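Local coordinates for protein subtilisin-like serine protease (Fervidobacterium pennivorans, PDB 1R6V) that degrades keratin into peptides as a calcium-binding, subtilisin-like serine protease, allowing its bacterium to grow on native feathers, at residues A[525-529]-A[530-534]; A[72-75]-A[76-80]; A[589-592]-A[593-596]; A[648-651]-A[652-655]. The protein carries 1 engineered substitution. All blocks are in the same frame, centred on the assembly; numbering follows the deposited sequence.

How the contacts relate
The four contacts are local turns and caps, and all lie away from the catalytic and calcium sites. Contact 2 comes first along the chain, at the start of helix 74-81 in the propeptide. Contact 1 follows in the loop between strands 496-505 and 535-543 of the first beta-sandwich domain. Contacts 3 and 4 are both in the second beta-sandwich domain, with centres about 20 Å apart. Contacts 1 and 4 meet directly: Arg529 NE and Asp649 OD2 form a salt bridge of 2.7 Å between the two sandwiches. Contact 2 comes within about 5 Å of contact 4 (nearest atoms). Contacts 1, 2 and 4 mark where propeptide and both sandwiches converge, while contact 3 lies farther out.

Contact 1: A[525-529]-A[530-534]; sequences AIALR and MAEER
Glu532 folds its carboxylate back onto Arg529 and the backbone just before it. Its CG lies beside its own backbone N (chi1 -62°) and the chain is extended beyond, which brings the carboxylate back to Arg529. OE1 takes the backbone N of Arg529 at 2.9 Å, from above the carboxylate plane (43° out of it). The backbone N of Leu528 adds a weak bond to the same oxygen. OE2 forms a salt bridge with Arg529 NH1 at 2.9 Å and also accepts from the backbone N of Thr667. The carboxylate stands almost perpendicular to the guanidinium (88°) and meets it at its edge. In the other direction, the N of Glu532 donates to Arg529 O at 2.9 Å, closing the short 3-10 turn 530-532. This turn lies in the loop that leads into strand 535-543 of the first beta-sandwich domain. Arg529, just before the turn, reaches to the second sandwich. There NE pairs with Asp649, NH1 also donates to Trp665 O, and Trp666 makes a cation-pi contact with the guanidinium. Replacing Glu532 with an alanine would probably leave the backbone N of Arg529 without its acceptor and NH1 without one of its two partners. Ala527 CB packs 3.5 Å from Glu532 OE1. Glu533 N donates to Met530 O. Arg534 turns back to the preceding carbonyl: NE donates to Glu533 O at 3.0 Å, close to the plane of its own guanidinium, and NH1 to Asn555 O.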
ATOM      1  N   ALA A 525     -16.681  -8.433   1.140  1.00 18.55           N
ATOM      2  CA  ALA A 525     -15.666  -8.745   2.141  1.00 17.99           C
ATOM      3  C   ALA A 525     -15.514 -10.248   2.311  1.00 17.73           C
ATOM      4  O   ALA A 525     -16.360 -11.023   1.882  1.00 17.66           O
ATOM      5  CB  ALA A 525     -16.029  -8.098   3.476  1.00 17.56           C
ATOM      6  N   ILE A 526     -14.421 -10.667   2.934  1.00 16.23           N
ATOM      7  CA  ILE A 526     -14.195 -12.082   3.148  1.00 17.04           C
ATOM      8  C   ILE A 526     -15.195 -12.597   4.178  1.00 17.10           C
ATOM      9  O   ILE A 526     -15.760 -13.677   4.017  1.00 18.34           O
ATOM     10  CB  ILE A 526     -12.791 -12.331   3.682  1.00 14.66           C
ATOM     11  CG1 ILE A 526     -11.760 -12.012   2.592  1.00 16.40           C
ATOM     12  CG2 ILE A 526     -12.665 -13.763   4.158  1.00 16.50           C
ATOM     13  CD1 ILE A 526     -11.901 -12.865   1.333  1.00 16.50           C
ATOM     14  N   ALA A 527     -15.373 -11.818   5.242  1.00 17.78           N
ATOM     15  CA  ALA A 527     -16.286 -12.161   6.322  1.00 19.22           C
ATOM     16  C   ALA A 527     -17.405 -11.135   6.327  1.00 20.54           C
ATOM     17  O   ALA A 527     -17.172  -9.952   6.075  1.00 22.08           O
ATOM     18  CB  ALA A 527     -15.549 -12.135   7.664  1.00 21.13           C
ATOM     19  N   LEU A 528     -18.614 -11.584   6.624  1.00 19.20           N
ATOM     20  CA  LEU A 528     -19.767 -10.699   6.635  1.00 19.75           C
ATOM     21  C   LEU A 528     -20.158 -10.212   8.021  1.00 20.94           C
ATOM     22  O   LEU A 528     -20.973  -9.295   8.143  1.00 21.49           O
ATOM     23  CB  LEU A 528     -20.966 -11.421   6.004  1.00 19.97           C
ATOM     24  CG  LEU A 528     -20.738 -11.928   4.573  1.00 21.22           C
ATOM     25  CD1 LEU A 528     -21.950 -12.731   4.081  1.00 20.90           C
ATOM     26  CD2 LEU A 528     -20.488 -10.741   3.656  1.00 23.83           C
ATOM     27  N   ARG A 529     -19.573 -10.813   9.057  1.00 20.76           N
ATOM     28  CA  ARG A 529     -19.922 -10.469  10.433  1.00 21.72           C
ATOM     29  C   ARG A 529     -18.743 -10.310  11.384  1.00 21.73           C
ATOM     30  O   ARG A 529     -17.778 -11.063  11.310  1.00 19.87           O
ATOM     31  CB  ARG A 529     -20.839 -11.546  11.008  1.00 20.94           C
ATOM     32  CG  ARG A 529     -22.001 -11.896  10.111  1.00 20.97           C
ATOM     33  CD  ARG A 529     -22.811 -13.044  10.683  1.00 19.06           C
ATOM     34  NE  ARG A 529     -23.772 -13.528   9.700  1.00 16.24           N
ATOM     35  CZ  ARG A 529     -23.444 -14.237   8.623  1.00 18.17           C
ATOM     36  NH1 ARG A 529     -22.178 -14.557   8.392  1.00 17.09           N
ATOM     37  NH2 ARG A 529     -24.383 -14.600   7.752  1.00 15.54           N
ATOM     38  N   MET A 530     -18.853  -9.344  12.291  1.00 22.55           N
ATOM     39  CA  MET A 530     -17.797  -9.106  13.272  1.00 24.33           C
ATOM     40  C   MET A 530     -17.587 -10.374  14.103  1.00 23.62           C
ATOM     41  O   MET A 530     -16.471 -10.682  14.524  1.00 22.92           O
ATOM     42  CB  MET A 530     -18.174  -7.930  14.185  1.00 27.80           C
ATOM     43  CG  MET A 530     -17.064  -7.503  15.139  1.00 33.32           C
ATOM     44  SD  MET A 530     -17.524  -6.072  16.149  1.00 38.31           S
ATOM     45  CE  MET A 530     -16.907  -4.757  15.139  1.00 36.72           C
ATOM     46  N   ALA A 531     -18.663 -11.132  14.310  1.00 20.63           N
ATOM     47  CA  ALA A 531     -18.582 -12.357  15.092  1.00 18.73           C
ATOM     48  C   ALA A 531     -17.658 -13.410  14.481  1.00 18.49           C
ATOM     49  O   ALA A 531     -17.236 -14.337  15.169  1.00 19.52           O
ATOM     50  CB  ALA A 531     -19.990 -12.954  15.291  1.00 19.80           C
ATOM     51  N   GLU A 532     -17.344 -13.269  13.195  1.00 17.02           N
ATOM     52  CA  GLU A 532     -16.474 -14.220  12.515  1.00 17.03           C
ATOM     53  C   GLU A 532     -14.988 -13.873  12.663  1.00 17.77           C
ATOM     54  O   GLU A 532     -14.121 -14.717  12.427  1.00 17.89           O
ATOM     55  CB  GLU A 532     -16.849 -14.294  11.034  1.00 18.00           C
ATOM     56  CG  GLU A 532     -18.274 -14.780  10.831  1.00 18.85           C
ATOM     57  CD  GLU A 532     -18.791 -14.566   9.429  1.00 19.95           C
ATOM     58  OE1 GLU A 532     -18.542 -13.474   8.872  1.00 19.97           O
ATOM     59  OE2 GLU A 532     -19.455 -15.488   8.906  1.00 19.50           O
ATOM     60  N   GLU A 533     -14.706 -12.640  13.050  1.00 19.21           N
ATOM     61  CA  GLU A 533     -13.326 -12.200  13.222  1.00 22.23           C
ATOM     62  C   GLU A 533     -12.650 -12.989  14.344  1.00 22.96           C
ATOM     63  O   GLU A 533     -13.261 -13.278  15.368  1.00 21.99           O
ATOM     64  CB  GLU A 533     -13.278 -10.706  13.549  1.00 25.73           C
ATOM     65  CG  GLU A 533     -11.854 -10.155  13.649  1.00 31.73           C
ATOM     66  CD  GLU A 533     -11.787  -8.727  14.170  1.00 35.44           C
ATOM     67  OE1 GLU A 533     -10.653  -8.223  14.361  1.00 37.02           O
ATOM     68  OE2 GLU A 533     -12.855  -8.107  14.386  1.00 36.85           O
ATOM     69  N   ARG A 534     -11.386 -13.345  14.128  1.00 21.83           N
ATOM     70  CA  ARG A 534     -10.597 -14.082  15.109  1.00 22.23           C
ATOM     71  C   ARG A 534      -9.385 -13.197  15.411  1.00 22.75           C
ATOM     72  O   ARG A 534      -8.997 -12.375  14.583  1.00 19.90           O
ATOM     73  CB  ARG A 534     -10.114 -15.413  14.528  1.00 24.05           C
ATOM     74  CG  ARG A 534     -11.183 -16.291  13.884  1.00 26.55           C
ATOM     75  CD  ARG A 534     -11.943 -17.087  14.926  1.00 29.09           C
ATOM     76  NE  ARG A 534     -12.643 -16.197  15.829  1.00 30.87           N
ATOM     77  CZ  ARG A 534     -12.933 -16.466  17.093  1.00 28.23           C
ATOM     78  NH1 ARG A 534     -12.582 -17.621  17.646  1.00 30.83           N
ATOM     79  NH2 ARG A 534     -13.568 -15.557  17.808  1.00 30.12           N
TER

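Contact 2: A[72-75]-A[76-80]; sequences MTVK and QAYDK
Thr73, the N-cap of helix 74-81 in the propeptide, forms a capping box with Gln76. Thr73 OG1 accepts from the N of Gln76 at 3.0 Å. Gln76 OE1 accepts from the N of Thr73 at 2.9 Å. The chi1 of 66° places OG1 between the backbone N and the carbonyl carbon of Thr73, facing the first turn. The tightly packed side is the buried one. Val74 CG1 packs 3.6 Å from Tyr78 CE1, the side chains lying side by side and pointing the same way. Tyr78 is buried there, its ring meeting Phe21 and its OH bonded to Gly22 O. Met72 CG also packs closely, 3.4 Å from Gln76 OE1. On the looser side Lys75, Gln76 and Lys80 are exposed, and Met72 SD comes no nearer than 4.1 Å to Ala77 N. Lys75 NZ and Asp79 OD1 are 5.7 Å apart; both hydrogen-bond to the hydroxyl of Tyr524, and Asp79 OD1 also has a salt bridge to Lys82. A valine in place of Thr73 would probably leave the N of Gln76 without its side-chain acceptor and fray the first turn. The reciprocal bonds imply a helix start fixed by two side chains, each satisfying the other's backbone N-H.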
ATOM      1  N   MET A  72     -19.930   1.089 -16.374  1.00 31.80           N
ATOM      2  CA  MET A  72     -20.256   0.267 -15.212  1.00 29.54           C
ATOM      3  C   MET A  72     -19.392   0.817 -14.082  1.00 26.97           C
ATOM      4  O   MET A  72     -18.305   1.344 -14.336  1.00 25.52           O
ATOM      5  CB  MET A  72     -19.899  -1.195 -15.504  1.00 31.61           C
ATOM      6  CG  MET A  72     -20.587  -2.232 -14.631  1.00 34.62           C
ATOM      7  SD  MET A  72     -20.130  -3.974 -15.036  1.00 34.55           S
ATOM      8  CE  MET A  72     -21.052  -4.257 -16.534  1.00 31.89           C
ATOM      9  N   THR A  73     -19.880   0.732 -12.847  1.00 22.47           N
ATOM     10  CA  THR A  73     -19.112   1.230 -11.708  1.00 20.82           C
ATOM     11  C   THR A  73     -18.309   0.078 -11.123  1.00 18.76           C
ATOM     12  O   THR A  73     -18.558  -1.085 -11.428  1.00 16.52           O
ATOM     13  CB  THR A  73     -20.020   1.772 -10.583  1.00 22.04           C
ATOM     14  OG1 THR A  73     -20.774   0.690 -10.025  1.00 21.69           O
ATOM     15  CG2 THR A  73     -20.990   2.821 -11.120  1.00 21.95           C
ATOM     16  N   VAL A  74     -17.349   0.407 -10.267  1.00 18.50           N
ATOM     17  CA  VAL A  74     -16.544  -0.625  -9.639  1.00 16.81           C
ATOM     18  C   VAL A  74     -17.469  -1.548  -8.854  1.00 16.98           C
ATOM     19  O   VAL A  74     -17.339  -2.771  -8.921  1.00 16.17           O
ATOM     20  CB  VAL A  74     -15.502  -0.005  -8.686  1.00 19.39           C
ATOM     21  CG1 VAL A  74     -14.769  -1.105  -7.925  1.00 17.57           C
ATOM     22  CG2 VAL A  74     -14.517   0.861  -9.480  1.00 17.78           C
ATOM     23  N   LYS A  75     -18.413  -0.966  -8.122  1.00 17.67           N
ATOM     24  CA  LYS A  75     -19.335  -1.762  -7.316  1.00 19.66           C
ATOM     25  C   LYS A  75     -20.102  -2.743  -8.193  1.00 18.33           C
ATOM     26  O   LYS A  75     -20.264  -3.914  -7.850  1.00 16.90           O
ATOM     27  CB  LYS A  75     -20.303  -0.847  -6.558  1.00 20.71           C
ATOM     28  CG  LYS A  75     -21.086  -1.548  -5.457  1.00 27.31           C
ATOM     29  CD  LYS A  75     -21.981  -0.542  -4.743  1.00 31.21           C
ATOM     30  CE  LYS A  75     -22.931  -1.220  -3.777  1.00 35.13           C
ATOM     31  NZ  LYS A  75     -22.193  -1.962  -2.716  1.00 38.43           N
ATOM     32  N   GLN A  76     -20.565  -2.272  -9.344  1.00 17.75           N
ATOM     33  CA  GLN A  76     -21.288  -3.147 -10.254  1.00 17.93           C
ATOM     34  C   GLN A  76     -20.369  -4.245 -10.797  1.00 17.14           C
ATOM     35  O   GLN A  76     -20.802  -5.381 -11.015  1.00 17.01           O
ATOM     36  CB  GLN A  76     -21.873  -2.327 -11.407  1.00 18.63           C
ATOM     37  CG  GLN A  76     -22.931  -1.333 -10.970  1.00 22.03           C
ATOM     38  CD  GLN A  76     -23.450  -0.508 -12.129  1.00 25.42           C
ATOM     39  OE1 GLN A  76     -22.688  -0.107 -13.004  1.00 27.06           O
ATOM     40  NE2 GLN A  76     -24.752  -0.240 -12.131  1.00 27.84           N
ATOM     41  N   ALA A  77     -19.097  -3.912 -11.028  1.00 16.01           N
ATOM     42  CA  ALA A  77     -18.148  -4.915 -11.517  1.00 15.72           C
ATOM     43  C   ALA A  77     -17.960  -5.980 -10.435  1.00 15.77           C
ATOM     44  O   ALA A  77     -17.865  -7.176 -10.722  1.00 15.51           O
ATOM     45  CB  ALA A  77     -16.787  -4.257 -11.865  1.00 14.09           C
ATOM     46  N   TYR A  78     -17.879  -5.544  -9.183  1.00 17.20           N
ATOM     47  CA  TYR A  78     -17.748  -6.504  -8.092  1.00 18.02           C
ATOM     48  C   TYR A  78     -18.970  -7.447  -8.111  1.00 18.70           C
ATOM     49  O   TYR A  78     -18.832  -8.650  -7.926  1.00 18.37           O
ATOM     50  CB  TYR A  78     -17.713  -5.788  -6.743  1.00 17.10           C
ATOM     51  CG  TYR A  78     -16.381  -5.214  -6.318  1.00 15.92           C
ATOM     52  CD1 TYR A  78     -15.360  -4.966  -7.243  1.00 15.16           C
ATOM     53  CD2 TYR A  78     -16.152  -4.905  -4.983  1.00 14.80           C
ATOM     54  CE1 TYR A  78     -14.126  -4.420  -6.828  1.00 15.15           C
ATOM     55  CE2 TYR A  78     -14.935  -4.359  -4.559  1.00 15.37           C
ATOM     56  CZ  TYR A  78     -13.925  -4.122  -5.481  1.00 12.42           C
ATOM     57  OH  TYR A  78     -12.708  -3.602  -5.041  1.00 12.20           O
ATOM     58  N   ASP A  79     -20.159  -6.897  -8.331  1.00 20.10           N
ATOM     59  CA  ASP A  79     -21.353  -7.740  -8.351  1.00 21.16           C
ATOM     60  C   ASP A  79     -21.291  -8.791  -9.447  1.00 22.11           C
ATOM     61  O   ASP A  79     -21.794  -9.899  -9.273  1.00 22.41           O
ATOM     62  CB  ASP A  79     -22.623  -6.900  -8.524  1.00 21.09           C
ATOM     63  CG  ASP A  79     -22.951  -6.066  -7.294  1.00 23.18           C
ATOM     64  OD1 ASP A  79     -22.629  -6.494  -6.160  1.00 21.86           O
ATOM     65  OD2 ASP A  79     -23.549  -4.985  -7.456  1.00 23.32           O
ATOM     66  N   LYS A  80     -20.680  -8.448 -10.581  1.00 22.04           N
ATOM     67  CA  LYS A  80     -20.555  -9.386 -11.697  1.00 22.09           C
ATOM     68  C   LYS A  80     -19.471 -10.437 -11.479  1.00 22.41           C
ATOM     69  O   LYS A  80     -19.473 -11.482 -12.122  1.00 22.34           O
ATOM     70  CB  LYS A  80     -20.217  -8.635 -12.987  1.00 25.45           C
ATOM     71  CG  LYS A  80     -21.355  -7.827 -13.579  1.00 29.23           C
ATOM     72  CD  LYS A  80     -22.286  -8.724 -14.368  1.00 32.75           C
ATOM     73  CE  LYS A  80     -23.287  -7.901 -15.152  1.00 36.07           C
ATOM     74  NZ  LYS A  80     -23.983  -8.723 -16.183  1.00 39.11           N
TER

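Contact 3: A[589-592]-A[593-596]; sequences AYAR and NQTY
Tyr596 sends its hydroxyl back to the backbone of Ala589 and Ala591. OH donates to Ala589 O at 2.8 Å, in the carbonyl plane and on a lone pair. The N of Ala591 adds a weak bond to the same hydroxyl at 2.9 Å. Both partners sit at the ring edge. With chi1 at -60°, the ring carbon CG is anti to the carbonyl carbon of Tyr596, and the ring extends toward 589-591. Its ring also meets that of Phe574. Between Ala589 and Tyr596 the chain reverses in a type II beta turn from Ala591 to Gln594, on the way from strand 584-589 to strand 595-597 in the second beta-sandwich domain. The turn is closed by the N of Gln594, which donates to Ala591 O at 3.1 Å. Asn593, the third residue of the turn, has the positive phi (67°) that this turn type calls for. Gln594 has its CG anti to the backbone N (chi1 178°), and the extended chain carries the amide past Ala591, with NE2 3.1 Å from Ala591 CB. A water 2.9 Å from Gln594 OE1 donates to it and also to Ala589 O, bridging the Gln594 side chain to the backbone before the turn. Arg592 and Asn593 are exposed and run side by side in the same direction. Asn593 OD1 lies over one face of the guanidinium, 4.1 Å from Arg592 NE.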
ATOM      1  N   ALA A 589     -30.616 -35.736   8.915  1.00 28.09           N
ATOM      2  CA  ALA A 589     -32.032 -35.649   9.229  1.00 26.71           C
ATOM      3  C   ALA A 589     -32.298 -34.434  10.095  1.00 26.20           C
ATOM      4  O   ALA A 589     -31.548 -34.142  11.025  1.00 26.09           O
ATOM      5  CB  ALA A 589     -32.496 -36.914   9.955  1.00 28.58           C
ATOM      6  N   TYR A 590     -33.376 -33.731   9.784  1.00 25.50           N
ATOM      7  CA  TYR A 590     -33.770 -32.560  10.540  1.00 26.16           C
ATOM      8  C   TYR A 590     -34.371 -33.019  11.858  1.00 27.18           C
ATOM      9  O   TYR A 590     -35.166 -33.964  11.892  1.00 27.63           O
ATOM     10  CB  TYR A 590     -34.821 -31.767   9.772  1.00 23.98           C
ATOM     11  CG  TYR A 590     -35.342 -30.554  10.505  1.00 23.62           C
ATOM     12  CD1 TYR A 590     -34.765 -29.297  10.312  1.00 22.63           C
ATOM     13  CD2 TYR A 590     -36.425 -30.655  11.381  1.00 20.78           C
ATOM     14  CE1 TYR A 590     -35.252 -28.169  10.965  1.00 22.53           C
ATOM     15  CE2 TYR A 590     -36.921 -29.532  12.040  1.00 20.26           C
ATOM     16  CZ  TYR A 590     -36.333 -28.294  11.827  1.00 21.76           C
ATOM     17  OH  TYR A 590     -36.817 -27.175  12.462  1.00 20.28           O
ATOM     18  N   ALA A 591     -33.986 -32.351  12.937  1.00 26.80           N
ATOM     19  CA  ALA A 591     -34.513 -32.663  14.259  1.00 27.94           C
ATOM     20  C   ALA A 591     -34.738 -31.345  14.997  1.00 28.17           C
ATOM     21  O   ALA A 591     -33.801 -30.591  15.235  1.00 26.99           O
ATOM     22  CB  ALA A 591     -33.544 -33.549  15.023  1.00 28.98           C
ATOM     23  N   ARG A 592     -35.995 -31.068  15.335  1.00 26.98           N
ATOM     24  CA  ARG A 592     -36.362 -29.848  16.036  1.00 27.32           C
ATOM     25  C   ARG A 592     -35.637 -29.748  17.370  1.00 27.28           C
ATOM     26  O   ARG A 592     -35.563 -30.722  18.120  1.00 26.12           O
ATOM     27  CB  ARG A 592     -37.878 -29.822  16.269  1.00 27.95           C
ATOM     28  CG  ARG A 592     -38.397 -28.531  16.872  1.00 30.45           C
ATOM     29  CD  ARG A 592     -39.932 -28.486  16.940  1.00 31.25           C
ATOM     30  NE  ARG A 592     -40.476 -28.932  18.221  1.00 36.77           N
ATOM     31  CZ  ARG A 592     -40.475 -30.189  18.650  1.00 37.02           C
ATOM     32  NH1 ARG A 592     -39.955 -31.150  17.898  1.00 39.35           N
ATOM     33  NH2 ARG A 592     -40.998 -30.488  19.834  1.00 37.29           N
ATOM     34  N   ASN A 593     -35.087 -28.566  17.644  1.00 28.49           N
ATOM     35  CA  ASN A 593     -34.374 -28.290  18.891  1.00 30.07           C
ATOM     36  C   ASN A 593     -33.068 -29.054  19.069  1.00 30.57           C
ATOM     37  O   ASN A 593     -32.469 -29.036  20.145  1.00 30.64           O
ATOM     38  CB  ASN A 593     -35.304 -28.542  20.081  1.00 30.26           C
ATOM     39  CG  ASN A 593     -36.414 -27.519  20.168  1.00 32.31           C
ATOM     40  OD1 ASN A 593     -37.468 -27.771  20.755  1.00 36.29           O
ATOM     41  ND2 ASN A 593     -36.182 -26.350  19.590  1.00 32.85           N
ATOM     42  N   GLN A 594     -32.631 -29.724  18.013  1.00 29.83           N
ATOM     43  CA  GLN A 594     -31.383 -30.466  18.058  1.00 31.25           C
ATOM     44  C   GLN A 594     -30.253 -29.508  17.669  1.00 29.48           C
ATOM     45  O   GLN A 594     -30.374 -28.776  16.694  1.00 28.42           O
ATOM     46  CB  GLN A 594     -31.433 -31.635  17.077  1.00 33.28           C
ATOM     47  CG  GLN A 594     -30.148 -32.438  17.031  1.00 37.57           C
ATOM     48  CD  GLN A 594     -30.306 -33.744  16.281  1.00 40.58           C
ATOM     49  OE1 GLN A 594     -29.643 -33.977  15.268  1.00 40.59           O
ATOM     50  NE2 GLN A 594     -31.189 -34.612  16.778  1.00 42.19           N
ATOM     51  N   THR A 595     -29.175 -29.494  18.449  1.00 27.89           N
ATOM     52  CA  THR A 595     -28.043 -28.618  18.156  1.00 28.29           C
ATOM     53  C   THR A 595     -27.023 -29.340  17.286  1.00 28.15           C
ATOM     54  O   THR A 595     -26.467 -30.359  17.699  1.00 28.02           O
ATOM     55  CB  THR A 595     -27.320 -28.156  19.449  1.00 28.46           C
ATOM     56  OG1 THR A 595     -28.211 -27.373  20.252  1.00 29.12           O
ATOM     57  CG2 THR A 595     -26.096 -27.313  19.102  1.00 29.64           C
ATOM     58  N   TYR A 596     -26.790 -28.825  16.078  1.00 26.09           N
ATOM     59  CA  TYR A 596     -25.805 -29.419  15.177  1.00 26.06           C
ATOM     60  C   TYR A 596     -24.498 -28.665  15.396  1.00 26.59           C
ATOM     61  O   TYR A 596     -24.475 -27.439  15.331  1.00 24.09           O
ATOM     62  CB  TYR A 596     -26.223 -29.272  13.712  1.00 25.76           C
ATOM     63  CG  TYR A 596     -27.543 -29.920  13.373  1.00 25.83           C
ATOM     64  CD1 TYR A 596     -28.733 -29.200  13.442  1.00 25.07           C
ATOM     65  CD2 TYR A 596     -27.599 -31.259  12.992  1.00 25.44           C
ATOM     66  CE1 TYR A 596     -29.955 -29.805  13.136  1.00 25.00           C
ATOM     67  CE2 TYR A 596     -28.812 -31.872  12.686  1.00 25.22           C
ATOM     68  CZ  TYR A 596     -29.984 -31.138  12.763  1.00 25.56           C
ATOM     69  OH  TYR A 596     -31.186 -31.749  12.487  1.00 25.65           O
TER
HETATM   70  O   HOH W   1     -30.656 -35.626  13.124  1.00 39.77           O
HETATM   71  O   HOH W   2     -32.312 -28.413  15.026  1.00 20.97           O

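Contact 4: A[648-651]-A[652-655]; sequences DDFG and GLNL
The backbone makes a type I beta turn from Asp648 to Gly651, closed by the N of Gly651 on Asp648 O at 3.1 Å, and then runs on through Gly652 into Leu653. The carboxylate of Asp648 reaches across this bend and takes three backbone N-H groups. OD1 accepts from the N of Phe650 at 2.6 Å, which makes an Asx turn. It also accepts from the N of Gly652 at 2.8 Å, which comes from well above the carboxylate plane (58° out of it). OD2 uses its syn lone pair for the N of Leu653 at 2.9 Å. A chi1 of 60° sets CG between the backbone N and the carbonyl carbon of Asp648, turning the carboxylate in over the bend. With three bonds on two oxygens, the group can hardly rotate. The bend follows strand 644-647 in the second beta-sandwich domain, and the loop continues to strand 666-669. Two glycines suit the backbone here. Gly651 and Gly652 both have positive phi, and a side chain at either would press on the carbonyl oxygen of the residue before. Beyond the carboxylate the contact is apolar and looser. Leu653 CD2 rests 3.9 Å from Phe650 CB, while the Phe650 ring itself leads away. Phe650 touches Pro521 and Leu653 touches Ile520, in the loop that leads to 525-529. Asp648 and Asp649 both touch Trp666.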
ATOM      1  N   ASP A 648     -30.814 -18.107   6.877  1.00 16.12           N
ATOM      2  CA  ASP A 648     -29.713 -17.305   7.401  1.00 16.71           C
ATOM      3  C   ASP A 648     -30.226 -16.081   8.152  1.00 18.07           C
ATOM      4  O   ASP A 648     -31.444 -15.915   8.312  1.00 17.47           O
ATOM      5  CB  ASP A 648     -28.741 -16.915   6.274  1.00 18.43           C
ATOM      6  CG  ASP A 648     -29.396 -16.099   5.189  1.00 19.72           C
ATOM      7  OD1 ASP A 648     -30.154 -15.168   5.531  1.00 17.93           O
ATOM      8  OD2 ASP A 648     -29.134 -16.380   3.992  1.00 19.32           O
ATOM      9  N   ASP A 649     -29.324 -15.224   8.629  1.00 18.09           N
ATOM     10  CA  ASP A 649     -29.771 -14.064   9.388  1.00 17.49           C
ATOM     11  C   ASP A 649     -30.467 -12.990   8.573  1.00 19.23           C
ATOM     12  O   ASP A 649     -30.940 -11.992   9.120  1.00 19.26           O
ATOM     13  CB  ASP A 649     -28.622 -13.456  10.233  1.00 17.25           C
ATOM     14  CG  ASP A 649     -27.279 -13.426   9.516  1.00 18.43           C
ATOM     15  OD1 ASP A 649     -27.105 -14.124   8.491  1.00 18.82           O
ATOM     16  OD2 ASP A 649     -26.372 -12.715  10.004  1.00 17.47           O
ATOM     17  N   PHE A 650     -30.563 -13.213   7.270  1.00 18.72           N
ATOM     18  CA  PHE A 650     -31.228 -12.264   6.397  1.00 20.58           C
ATOM     19  C   PHE A 650     -32.421 -12.915   5.716  1.00 20.23           C
ATOM     20  O   PHE A 650     -32.915 -12.417   4.710  1.00 20.42           O
ATOM     21  CB  PHE A 650     -30.257 -11.726   5.348  1.00 21.70           C
ATOM     22  CG  PHE A 650     -29.116 -10.957   5.933  1.00 23.52           C
ATOM     23  CD1 PHE A 650     -27.965 -11.611   6.377  1.00 24.33           C
ATOM     24  CD2 PHE A 650     -29.203  -9.576   6.068  1.00 24.92           C
ATOM     25  CE1 PHE A 650     -26.918 -10.898   6.945  1.00 23.53           C
ATOM     26  CE2 PHE A 650     -28.171  -8.853   6.632  1.00 25.03           C
ATOM     27  CZ  PHE A 650     -27.018  -9.512   7.075  1.00 24.72           C
ATOM     28  N   GLY A 651     -32.867 -14.044   6.260  1.00 20.23           N
ATOM     29  CA  GLY A 651     -34.024 -14.736   5.710  1.00 20.07           C
ATOM     30  C   GLY A 651     -33.800 -15.678   4.541  1.00 21.00           C
ATOM     31  O   GLY A 651     -34.768 -16.134   3.933  1.00 19.91           O
ATOM     32  N   GLY A 652     -32.539 -15.984   4.237  1.00 19.71           N
ATOM     33  CA  GLY A 652     -32.213 -16.859   3.120  1.00 20.26           C
ATOM     34  C   GLY A 652     -31.991 -15.926   1.950  1.00 20.93           C
ATOM     35  O   GLY A 652     -32.794 -15.867   1.023  1.00 22.75           O
ATOM     36  N   LEU A 653     -30.882 -15.198   1.984  1.00 20.72           N
ATOM     37  CA  LEU A 653     -30.618 -14.192   0.965  1.00 20.54           C
ATOM     38  C   LEU A 653     -29.549 -14.474  -0.070  1.00 19.92           C
ATOM     39  O   LEU A 653     -28.395 -14.718   0.265  1.00 18.94           O
ATOM     40  CB  LEU A 653     -30.299 -12.870   1.661  1.00 21.50           C
ATOM     41  CG  LEU A 653     -30.031 -11.631   0.817  1.00 22.98           C
ATOM     42  CD1 LEU A 653     -31.277 -11.255   0.017  1.00 24.48           C
ATOM     43  CD2 LEU A 653     -29.629 -10.500   1.747  1.00 23.43           C
ATOM     44  N   ASN A 654     -29.953 -14.433  -1.336  1.00 20.05           N
ATOM     45  CA  ASN A 654     -29.020 -14.627  -2.435  1.00 20.46           C
ATOM     46  C   ASN A 654     -28.468 -13.233  -2.761  1.00 19.90           C
ATOM     47  O   ASN A 654     -29.216 -12.328  -3.138  1.00 21.00           O
ATOM     48  CB  ASN A 654     -29.764 -15.217  -3.640  1.00 19.15           C
ATOM     49  CG  ASN A 654     -28.849 -15.500  -4.819  1.00 20.36           C
ATOM     50  OD1 ASN A 654     -27.632 -15.316  -4.747  1.00 17.47           O
ATOM     51  ND2 ASN A 654     -29.439 -15.955  -5.917  1.00 19.83           N
ATOM     52  N   LEU A 655     -27.162 -13.050  -2.589  1.00 20.21           N
ATOM     53  CA  LEU A 655     -26.534 -11.764  -2.850  1.00 20.32           C
ATOM     54  C   LEU A 655     -26.198 -11.647  -4.328  1.00 20.92           C
ATOM     55  O   LEU A 655     -25.728 -10.610  -4.787  1.00 21.28           O
ATOM     56  CB  LEU A 655     -25.255 -11.618  -2.010  1.00 19.14           C
ATOM     57  CG  LEU A 655     -25.480 -11.771  -0.503  1.00 20.30           C
ATOM     58  CD1 LEU A 655     -24.156 -11.718   0.269  1.00 18.77           C
ATOM     59  CD2 LEU A 655     -26.413 -10.654  -0.031  1.00 21.49           C
TER